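Local atomic coordinates of uncharacterized protein Sortase B (Clostridium perfringens, PDB entry 5YFK), a protein that probably acts as a cysteine transpeptidase of the sortase B class, enzymes that attach surface proteins to the bacterial cell wall. Residues 19-24 and 56-61; 101-106 and 141-146; 137-142 and 202-207. The protein carries 1 engineered substitution. All blocks are in the same frame, centred on the assembly; numbering follows the deposited sequence.

Interaction 1. Residues 19-24 and 56-61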
loop_
_atom_site.group_PDB
_atom_site.type_symbol
_atom_site.label_atom_id
_atom_site.label_comp_id
_atom_site.label_asym_id
_atom_site.label_seq_id
_atom_site.Cartn_x
_atom_site.Cartn_y
_atom_site.Cartn_z
ATOM N N ASN A 19 4.435 -10.471 -15.670
ATOM C CA ASN A 19 3.734 -11.739 -15.845
ATOM C C ASN A 19 2.530 -11.850 -14.900
ATOM O O ASN A 19 1.417 -12.177 -15.320
ATOM C CB ASN A 19 4.706 -12.895 -15.587
ATOM C CG ASN A 19 4.016 -14.242 -15.538
ATOM O OD1 ASN A 19 3.479 -14.642 -14.504
ATOM N ND2 ASN A 19 4.078 -14.977 -16.643
ATOM N N LEU A 20 2.765 -11.555 -13.624
ATOM C CA LEU A 20 1.757 -11.723 -12.584
ATOM C C LEU A 20 0.564 -10.806 -12.792
ATOM O O LEU A 20 -0.500 -11.035 -12.226
ATOM C CB LEU A 20 2.362 -11.430 -11.210
ATOM C CG LEU A 20 3.475 -12.371 -10.765
ATOM C CD1 LEU A 20 4.137 -11.842 -9.497
ATOM C CD2 LEU A 20 2.913 -13.771 -10.556
ATOM N N ARG A 21 0.794 -9.684 -13.459
ATOM C CA ARG A 21 -0.232 -8.668 -13.630
ATOM C C ARG A 21 -1.427 -9.206 -14.412
ATOM O O ARG A 21 -2.559 -8.722 -14.275
ATOM C CB ARG A 21 0.354 -7.471 -14.359
ATOM C CG ARG A 21 -0.373 -6.175 -14.073
ATOM C CD ARG A 21 0.473 -5.000 -14.508
ATOM N NE ARG A 21 -0.343 -3.932 -15.072
ATOM C CZ ARG A 21 0.079 -3.077 -15.998
ATOM N NH1 ARG A 21 1.297 -3.194 -16.512
ATOM N NH2 ARG A 21 -0.727 -2.121 -16.436
ATOM N N SER A 22 -1.179 -10.252 -15.190
ATOM C CA SER A 22 -2.249 -10.919 -15.925
ATOM C C SER A 22 -3.078 -11.774 -14.966
ATOM O O SER A 22 -4.241 -12.058 -15.227
ATOM C CB SER A 22 -1.657 -11.787 -17.038
ATOM O OG SER A 22 -1.123 -12.987 -16.501
ATOM N N LEU A 23 -2.523 -12.019 -13.779
ATOM C CA LEU A 23 -3.226 -12.732 -12.713
ATOM C C LEU A 23 -3.947 -11.784 -11.762
ATOM O O LEU A 23 -4.367 -12.189 -10.677
ATOM C CB LEU A 23 -2.241 -13.566 -11.900
ATOM C CG LEU A 23 -2.008 -15.005 -12.344
ATOM C CD1 LEU A 23 -1.173 -15.708 -11.290
ATOM C CD2 LEU A 23 -3.332 -15.728 -12.563
ATOM N N SER A 24 -4.080 -10.525 -12.153
ATOM C CA SER A 24 -4.677 -9.544 -11.262
ATOM C C SER A 24 -6.166 -9.771 -11.166
ATOM O O SER A 24 -6.852 -9.817 -12.180
ATOM C CB SER A 24 -4.427 -8.127 -11.736
ATOM O OG SER A 24 -5.281 -7.254 -11.019
ATOM N N ARG A 56 -1.451 -11.885 0.140
ATOM C CA ARG A 56 -2.589 -11.452 0.940
ATOM C C ARG A 56 -3.659 -10.717 0.139
ATOM O O ARG A 56 -4.854 -10.905 0.382
ATOM C CB ARG A 56 -2.133 -10.573 2.104
ATOM C CG ARG A 56 -1.144 -11.245 3.056
ATOM C CD ARG A 56 -1.843 -12.284 3.929
ATOM N NE ARG A 56 -0.911 -12.985 4.818
ATOM C CZ ARG A 56 -0.364 -14.167 4.548
ATOM N NH1 ARG A 56 -0.652 -14.795 3.420
ATOM N NH2 ARG A 56 0.499 -14.705 5.394
ATOM N N PHE A 57 -3.244 -9.807 -0.741
ATOM C CA PHE A 57 -4.200 -9.045 -1.523
ATOM C C PHE A 57 -3.525 -8.383 -2.723
ATOM O O PHE A 57 -2.291 -8.358 -2.828
ATOM C CB PHE A 57 -4.918 -7.980 -0.648
ATOM C CG PHE A 57 -3.987 -7.049 0.082
ATOM C CD1 PHE A 57 -3.641 -5.828 -0.466
ATOM C CD2 PHE A 57 -3.621 -7.309 1.397
ATOM C CE1 PHE A 57 -2.795 -4.957 0.212
ATOM C CE2 PHE A 57 -2.858 -6.395 2.124
ATOM C CZ PHE A 57 -2.476 -5.191 1.535
ATOM N N TRP A 58 -4.337 -7.794 -3.594
ATOM C CA TRP A 58 -3.829 -7.046 -4.729
ATOM C C TRP A 58 -4.038 -5.535 -4.478
ATOM O O TRP A 58 -5.030 -5.117 -3.877
ATOM C CB TRP A 58 -4.543 -7.474 -6.018
ATOM C CG TRP A 58 -3.837 -6.994 -7.266
ATOM C CD1 TRP A 58 -3.845 -5.730 -7.782
ATOM C CD2 TRP A 58 -2.895 -7.732 -8.043
ATOM N NE1 TRP A 58 -3.025 -5.660 -8.868
ATOM C CE2 TRP A 58 -2.339 -6.839 -8.981
ATOM C CE3 TRP A 58 -2.401 -9.038 -7.973
ATOM C CZ2 TRP A 58 -1.475 -7.255 -9.959
ATOM C CZ3 TRP A 58 -1.524 -9.457 -8.943
ATOM C CH2 TRP A 58 -1.049 -8.561 -9.919
ATOM N N ILE A 59 -3.074 -4.743 -4.898
ATOM C CA ILE A 59 -3.185 -3.284 -4.794
ATOM C C ILE A 59 -3.044 -2.657 -6.181
ATOM O O ILE A 59 -2.112 -2.954 -6.934
ATOM C CB ILE A 59 -2.113 -2.720 -3.823
ATOM C CG1 ILE A 59 -2.308 -1.225 -3.586
ATOM C CG2 ILE A 59 -0.714 -2.994 -4.306
ATOM C CD1 ILE A 59 -1.492 -0.681 -2.419
ATOM N N LYS A 60 -3.888 -1.663 -6.427
ATOM C CA LYS A 60 -3.781 -0.834 -7.587
ATOM C C LYS A 60 -4.024 0.610 -7.203
ATOM O O LYS A 60 -5.050 0.934 -6.589
ATOM C CB LYS A 60 -4.796 -1.285 -8.652
ATOM C CG LYS A 60 -4.867 -0.376 -9.885
ATOM C CD LYS A 60 -3.582 -0.401 -10.685
ATOM C CE LYS A 60 -3.322 0.906 -11.425
ATOM N NZ LYS A 60 -1.887 1.024 -11.805
ATOM N N VAL A 61 -3.165 1.491 -7.699
ATOM C CA VAL A 61 -3.290 2.916 -7.378
ATOM C C VAL A 61 -3.587 3.721 -8.619
ATOM O O VAL A 61 -2.869 3.674 -9.617
ATOM C CB VAL A 61 -2.070 3.483 -6.634
ATOM C CG1 VAL A 61 -2.252 4.985 -6.365
ATOM C CG2 VAL A 61 -1.870 2.742 -5.315
#
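Ser24 rests against the indole of Trp58, the one side chain of strand 56-61 that carries this contact. The principal interaction is a CH-pi contact: Ser24 CB stands 3.7 Å from the centroid of the six-membered ring of Trp58, only 18° off the ring normal. Ser24 OG lies over the same ring system, 3.5 Å from Trp58 NE1, but the two polar atoms are not bonded to each other; OG bonds instead to the backbone N of Leu26.

The remaining contacts are van der Waals and come mainly from the backbone of the turn at 20-23. Leu20 O, which also accepts from Leu23 N (2.7 Å), approaches Trp58 CH2 obliquely at 3.4 Å. Arg21 CA is 3.8 Å from the same CH2 atom. The indole reaches the turn because its CG lies opposite the strand nitrogen (chi1 -166°).

Charge enters through the flank, where a single carboxylate, that of Asp67, accepts the indole N-H through one oxygen and forms a salt bridge with Arg21 NE through the other. Leu48 of helix 35-51 also packs on the ring. Taken together, these contacts lay an N-terminal segment over the outside of the sortase beta-barrel, with a tryptophan of the first barrel strand as its seat, consistent with the sortase B class.

Interaction 2. Residues 101-106 and 141-146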
loop_
_atom_site.group_PDB
_atom_site.type_symbol
_atom_site.label_atom_id
_atom_site.label_comp_id
_atom_site.label_asym_id
_atom_site.label_seq_id
_atom_site.Cartn_x
_atom_site.Cartn_y
_atom_site.Cartn_z
ATOM N N ASN A 101 -2.554 -7.539 11.595
ATOM C CA ASN A 101 -3.661 -8.497 11.494
ATOM C C ASN A 101 -4.728 -7.961 10.565
ATOM O O ASN A 101 -5.478 -7.029 10.924
ATOM C CB ASN A 101 -4.245 -8.821 12.873
ATOM C CG ASN A 101 -5.395 -9.821 12.812
ATOM O OD1 ASN A 101 -6.137 -9.889 11.837
ATOM N ND2 ASN A 101 -5.454 -10.689 13.799
ATOM N N LEU A 102 -4.811 -8.550 9.369
ATOM C CA LEU A 102 -5.620 -7.983 8.291
ATOM C C LEU A 102 -7.117 -8.147 8.543
ATOM O O LEU A 102 -7.924 -7.338 8.083
ATOM C CB LEU A 102 -5.247 -8.609 6.947
ATOM C CG LEU A 102 -3.839 -8.290 6.438
ATOM C CD1 LEU A 102 -3.633 -8.932 5.071
ATOM C CD2 LEU A 102 -3.660 -6.774 6.348
ATOM N N ASN A 103 -7.483 -9.079 9.422
ATOM C CA ASN A 103 -8.895 -9.199 9.818
ATOM C C ASN A 103 -9.330 -8.140 10.813
ATOM O O ASN A 103 -10.493 -7.724 10.815
ATOM C CB ASN A 103 -9.168 -10.583 10.401
ATOM C CG ASN A 103 -9.010 -11.684 9.371
ATOM O OD1 ASN A 103 -9.498 -11.569 8.245
ATOM N ND2 ASN A 103 -8.208 -12.686 9.702
ATOM N N ASP A 104 -8.388 -7.711 11.656
ATOM C CA ASP A 104 -8.712 -6.879 12.811
ATOM C C ASP A 104 -8.252 -5.434 12.706
ATOM O O ASP A 104 -8.946 -4.515 13.198
ATOM C CB ASP A 104 -8.152 -7.498 14.090
ATOM C CG ASP A 104 -8.655 -8.915 14.326
ATOM O OD1 ASP A 104 -9.634 -9.339 13.669
ATOM O OD2 ASP A 104 -8.103 -9.572 15.232
ATOM N N ASP A 105 -7.053 -5.212 12.177
ATOM C CA ASP A 105 -6.383 -3.929 12.412
ATOM C C ASP A 105 -7.086 -2.755 11.681
ATOM O O ASP A 105 -7.568 -2.904 10.553
ATOM C CB ASP A 105 -4.919 -4.025 11.988
ATOM C CG ASP A 105 -4.089 -4.914 12.903
ATOM O OD1 ASP A 105 -4.596 -5.353 13.970
ATOM O OD2 ASP A 105 -2.942 -5.217 12.516
ATOM N N SER A 106 -7.106 -1.581 12.309
ATOM C CA SER A 106 -7.718 -0.396 11.681
ATOM C C SER A 106 -6.775 0.324 10.685
ATOM O O SER A 106 -7.228 1.146 9.887
ATOM C CB SER A 106 -8.241 0.574 12.752
ATOM O OG SER A 106 -9.570 0.225 13.122
ATOM N N LEU A 141 -8.006 -2.135 -3.336
ATOM C CA LEU A 141 -7.493 -3.458 -2.930
ATOM C C LEU A 141 -8.425 -4.562 -3.377
ATOM O O LEU A 141 -9.626 -4.378 -3.421
ATOM C CB LEU A 141 -7.324 -3.549 -1.410
ATOM C CG LEU A 141 -6.488 -2.456 -0.755
ATOM C CD1 LEU A 141 -6.357 -2.685 0.741
ATOM C CD2 LEU A 141 -5.130 -2.300 -1.446
ATOM N N TYR A 142 -7.873 -5.752 -3.570
ATOM C CA TYR A 142 -8.702 -6.937 -3.727
ATOM C C TYR A 142 -8.228 -8.019 -2.804
ATOM O O TYR A 142 -7.061 -8.382 -2.856
ATOM C CB TYR A 142 -8.639 -7.445 -5.156
ATOM C CG TYR A 142 -9.711 -8.465 -5.439
ATOM C CD1 TYR A 142 -9.521 -9.812 -5.138
ATOM C CD2 TYR A 142 -10.869 -8.103 -6.101
ATOM C CE1 TYR A 142 -10.490 -10.760 -5.484
ATOM C CE2 TYR A 142 -11.856 -9.022 -6.373
ATOM C CZ TYR A 142 -11.650 -10.351 -6.077
ATOM O OH TYR A 142 -12.617 -11.252 -6.439
ATOM N N ARG A 143 -9.064 -8.354 -1.827
ATOM C CA ARG A 143 -8.704 -9.290 -0.777
ATOM C C ARG A 143 -9.862 -10.260 -0.520
ATOM O O ARG A 143 -11.012 -9.845 -0.355
ATOM C CB ARG A 143 -8.383 -8.547 0.522
ATOM C CG ARG A 143 -7.992 -9.497 1.645
ATOM C CD ARG A 143 -7.212 -8.831 2.781
ATOM N NE ARG A 143 -8.090 -8.081 3.669
ATOM C CZ ARG A 143 -8.724 -8.592 4.731
ATOM N NH1 ARG A 143 -9.649 -7.875 5.340
ATOM N NH2 ARG A 143 -8.408 -9.781 5.214
ATOM N N GLU A 144 -9.555 -11.549 -0.442
ATOM C CA GLU A 144 -10.591 -12.541 -0.131
ATOM C C GLU A 144 -11.825 -12.333 -0.996
ATOM O O GLU A 144 -12.957 -12.220 -0.491
ATOM C CB GLU A 144 -10.955 -12.486 1.357
ATOM C CG GLU A 144 -9.768 -12.769 2.268
ATOM C CD GLU A 144 -10.135 -12.834 3.741
ATOM O OE1 GLU A 144 -9.380 -13.489 4.490
ATOM O OE2 GLU A 144 -11.089 -12.132 4.171
ATOM N N GLY A 145 -11.596 -12.206 -2.298
ATOM C CA GLY A 145 -12.690 -12.136 -3.263
ATOM C C GLY A 145 -13.523 -10.866 -3.210
ATOM O O GLY A 145 -14.620 -10.819 -3.749
ATOM N N LYS A 146 -12.990 -9.807 -2.609
ATOM C CA LYS A 146 -13.738 -8.562 -2.476
ATOM C C LYS A 146 -12.853 -7.380 -2.858
ATOM O O LYS A 146 -11.705 -7.288 -2.427
ATOM C CB LYS A 146 -14.234 -8.394 -1.042
ATOM C CG LYS A 146 -15.047 -9.593 -0.561
ATOM C CD LYS A 146 -15.945 -9.283 0.621
ATOM C CE LYS A 146 -16.893 -10.456 0.880
ATOM N NZ LYS A 146 -18.046 -10.458 -0.061
HETATM O O HOH W 1 -11.779 -10.801 6.848
#
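The guanidinium of Arg143 carries Leu102 on one face and Asn103 at its edge. Leu102 CB sits off-centre, 3.7 Å above the guanidinium plane, and Leu102 O lies over the same face, 3.3 Å from Arg143 NH1 at an angle too poor for a hydrogen bond. That carbonyl accepts instead from Arg202. Asn103 OD1 lies in the guanidinium plane, 3.7 Å from Arg143 NH2, with the amide turned 57° against it. On the other side of the plane, Glu144 OE2 makes a long salt bridge with Arg143 NH2 at 3.7 Å, an attraction of charges with no N-H directed at the oxygen. The arginine chain bends at its third torsion (chi3 78°), which carries the flat group over to the loop.

Arg143 to Lys146 form a type I' beta turn, the tight link of the hairpin between strands 138-143 and 146-159 of the sortase barrel. In the facing loop Asn101 OD1 accepts from Asp104 N (3.1 Å), an Asx motif. A single water joins the two segments on the solvent side, donating to Asn103 OD1 (2.8 Å) and to Glu144 OE2 (3.1 Å). Leu102 is buried and also touches Arg56.

Interaction 3. Residues 137-142 and 202-207; sequences KYVTLY and RILTLI
Val139 and Leu204 make the tight part of this contact, with Val139 CG1 3.6 Å from Leu204 CD2 and the two side chains crossing at about a right angle. The same Leu204 methyl meets Leu141 tip to tip, CD2 to CD2 at 4.0 Å, so one branch of Leu204 is received by two residues of strand 138-142. With CG anti to the backbone N (chi1 179°) the leucine extends from its strand, and chi2 near 60° turns CD2 toward Val139.

Toward Leu206 the packing is looser: Val139 CG2 stays 4.3 Å from Leu206 CD1. No hydrogen bond spans the segments, and all four touching residues are buried. The side open to solvent lies on the reverse of strand 138-142, where Thr140 points away from the contact and, like Tyr138, is partly exposed.

The two strand segments run at 103° with their axes 10.0 Å apart, too far for backbone pairing. They face each other across the hydrophobic interior of the sortase beta-barrel. Around them, Phe150 of strand 146-159 touches both Leu141 and Leu204, Ile108 of strand 107-111 packs on Leu204, and Ile59 of strand 55-61 lies against Val139 and Leu141, while Ile124 from a loop meets Leu206.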
loop_
_atom_site.group_PDB
_atom_site.type_symbol
_atom_site.label_atom_id
_atom_site.label_comp_id
_atom_site.label_asym_id
_atom_site.label_seq_id
_atom_site.Cartn_x
_atom_site.Cartn_y
_atom_site.Cartn_z
ATOM N N LYS A 137 -7.395 10.055 -6.527
ATOM C CA LYS A 137 -7.937 10.015 -5.173
ATOM C C LYS A 137 -7.836 8.596 -4.567
ATOM O O LYS A 137 -7.984 8.440 -3.356
ATOM C CB LYS A 137 -9.405 10.462 -5.187
ATOM C CG LYS A 137 -9.616 11.946 -5.439
ATOM C CD LYS A 137 -11.100 12.280 -5.325
ATOM C CE LYS A 137 -11.383 13.699 -5.783
ATOM N NZ LYS A 137 -12.835 14.001 -5.668
ATOM N N TYR A 138 -7.867 7.571 -5.410
ATOM C CA TYR A 138 -8.293 6.235 -4.948
ATOM C C TYR A 138 -7.215 5.188 -5.032
ATOM O O TYR A 138 -6.444 5.140 -5.995
ATOM C CB TYR A 138 -9.502 5.738 -5.715
ATOM C CG TYR A 138 -10.650 6.685 -5.626
ATOM C CD1 TYR A 138 -11.245 6.979 -4.405
ATOM C CD2 TYR A 138 -11.095 7.346 -6.757
ATOM C CE1 TYR A 138 -12.260 7.901 -4.316
ATOM C CE2 TYR A 138 -12.061 8.331 -6.660
ATOM C CZ TYR A 138 -12.677 8.556 -5.455
ATOM O OH TYR A 138 -13.635 9.533 -5.372
ATOM N N VAL A 139 -7.192 4.356 -3.994
ATOM C CA VAL A 139 -6.436 3.099 -3.968
ATOM C C VAL A 139 -7.443 1.944 -3.873
ATOM O O VAL A 139 -8.387 1.957 -3.068
ATOM C CB VAL A 139 -5.473 3.059 -2.767
ATOM C CG1 VAL A 139 -4.630 1.796 -2.741
ATOM C CG2 VAL A 139 -4.588 4.276 -2.745
ATOM N N THR A 140 -7.320 1.009 -4.793
ATOM C CA THR A 140 -8.150 -0.186 -4.796
ATOM C C THR A 140 -7.399 -1.416 -4.274
ATOM O O THR A 140 -6.260 -1.650 -4.655
ATOM C CB THR A 140 -8.654 -0.446 -6.228
ATOM O OG1 THR A 140 -9.116 0.790 -6.784
ATOM C CG2 THR A 140 -9.820 -1.430 -6.218
ATOM N N LEU A 141 -8.006 -2.135 -3.336
ATOM C CA LEU A 141 -7.493 -3.458 -2.930
ATOM C C LEU A 141 -8.425 -4.562 -3.377
ATOM O O LEU A 141 -9.626 -4.378 -3.421
ATOM C CB LEU A 141 -7.324 -3.549 -1.410
ATOM C CG LEU A 141 -6.488 -2.456 -0.755
ATOM C CD1 LEU A 141 -6.357 -2.685 0.741
ATOM C CD2 LEU A 141 -5.130 -2.300 -1.446
ATOM N N TYR A 142 -7.873 -5.752 -3.570
ATOM C CA TYR A 142 -8.702 -6.937 -3.727
ATOM C C TYR A 142 -8.228 -8.019 -2.804
ATOM O O TYR A 142 -7.061 -8.382 -2.856
ATOM C CB TYR A 142 -8.639 -7.445 -5.156
ATOM C CG TYR A 142 -9.711 -8.465 -5.439
ATOM C CD1 TYR A 142 -9.521 -9.812 -5.138
ATOM C CD2 TYR A 142 -10.869 -8.103 -6.101
ATOM C CE1 TYR A 142 -10.490 -10.760 -5.484
ATOM C CE2 TYR A 142 -11.856 -9.022 -6.373
ATOM C CZ TYR A 142 -11.650 -10.351 -6.077
ATOM O OH TYR A 142 -12.617 -11.252 -6.439
ATOM N N ARG A 202 -11.527 2.839 8.557
ATOM C CA ARG A 202 -10.387 1.946 8.408
ATOM C C ARG A 202 -9.431 2.571 7.411
ATOM O O ARG A 202 -9.858 3.058 6.359
ATOM C CB ARG A 202 -10.837 0.579 7.888
ATOM C CG ARG A 202 -9.693 -0.421 7.936
ATOM C CD ARG A 202 -10.098 -1.827 7.533
ATOM N NE ARG A 202 -9.158 -2.779 8.120
ATOM C CZ ARG A 202 -9.194 -4.097 7.940
ATOM N NH1 ARG A 202 -8.409 -4.882 8.667
ATOM N NH2 ARG A 202 -9.959 -4.615 6.991
ATOM N N ILE A 203 -8.156 2.607 7.741
ATOM C CA ILE A 203 -7.219 3.279 6.874
ATOM C C ILE A 203 -6.173 2.341 6.280
ATOM O O ILE A 203 -5.880 1.280 6.833
ATOM C CB ILE A 203 -6.541 4.487 7.553
ATOM C CG1 ILE A 203 -5.816 4.074 8.840
ATOM C CG2 ILE A 203 -7.593 5.583 7.793
ATOM C CD1 ILE A 203 -4.817 5.117 9.343
ATOM N N LEU A 204 -5.539 2.855 5.233
ATOM C CA LEU A 204 -4.484 2.191 4.496
ATOM C C LEU A 204 -3.312 3.164 4.397
ATOM O O LEU A 204 -3.495 4.336 4.027
ATOM C CB LEU A 204 -4.967 1.863 3.088
ATOM C CG LEU A 204 -3.969 1.177 2.139
ATOM C CD1 LEU A 204 -3.432 -0.165 2.583
ATOM C CD2 LEU A 204 -4.614 1.038 0.788
ATOM N N THR A 205 -2.148 2.717 4.824
ATOM C CA THR A 205 -0.946 3.552 4.792
ATOM C C THR A 205 0.057 2.934 3.835
ATOM O O THR A 205 0.461 1.784 4.025
ATOM C CB THR A 205 -0.335 3.646 6.196
ATOM O OG1 THR A 205 -1.317 4.167 7.107
ATOM C CG2 THR A 205 0.955 4.477 6.226
ATOM N N LEU A 206 0.524 3.727 2.876
ATOM C CA LEU A 206 1.526 3.276 1.922
ATOM C C LEU A 206 2.825 4.012 2.145
ATOM O O LEU A 206 2.828 5.230 2.225
ATOM C CB LEU A 206 1.068 3.530 0.480
ATOM C CG LEU A 206 -0.328 3.043 0.080
ATOM C CD1 LEU A 206 -0.608 3.372 -1.372
ATOM C CD2 LEU A 206 -0.496 1.562 0.350
ATOM N N ILE A 207 3.911 3.252 2.272
ATOM C CA ILE A 207 5.203 3.811 2.651
ATOM C C ILE A 207 6.279 3.423 1.670
ATOM O O ILE A 207 6.494 2.226 1.388
ATOM C CB ILE A 207 5.605 3.381 4.079
ATOM C CG1 ILE A 207 4.591 3.940 5.091
ATOM C CG2 ILE A 207 6.989 3.901 4.413
ATOM C CD1 ILE A 207 4.723 3.315 6.467
#

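Strand 138-143 ties the three contacts together. Its inner residues serve interaction 3, its end at Arg143 serves interaction 2, and its edge pairs with strand 55-61 of interaction 1 through a probable hydrogen bond from Trp58 N to Tyr142 O (2.9 Å). Interactions 2 and 3 also meet where Ser106 O probably accepts from Ile203 N (2.8 Å). Interactions 1 and 2 lie away from the predicted catalytic residues. Interaction 3 comes nearer: side chain to side chain, Leu206 is about 11 Å from Arg217, the predicted transition-state stabiliser, and about 12 Å from Ser209, the engineered replacement at the predicted nucleophile position, farther along the same strand.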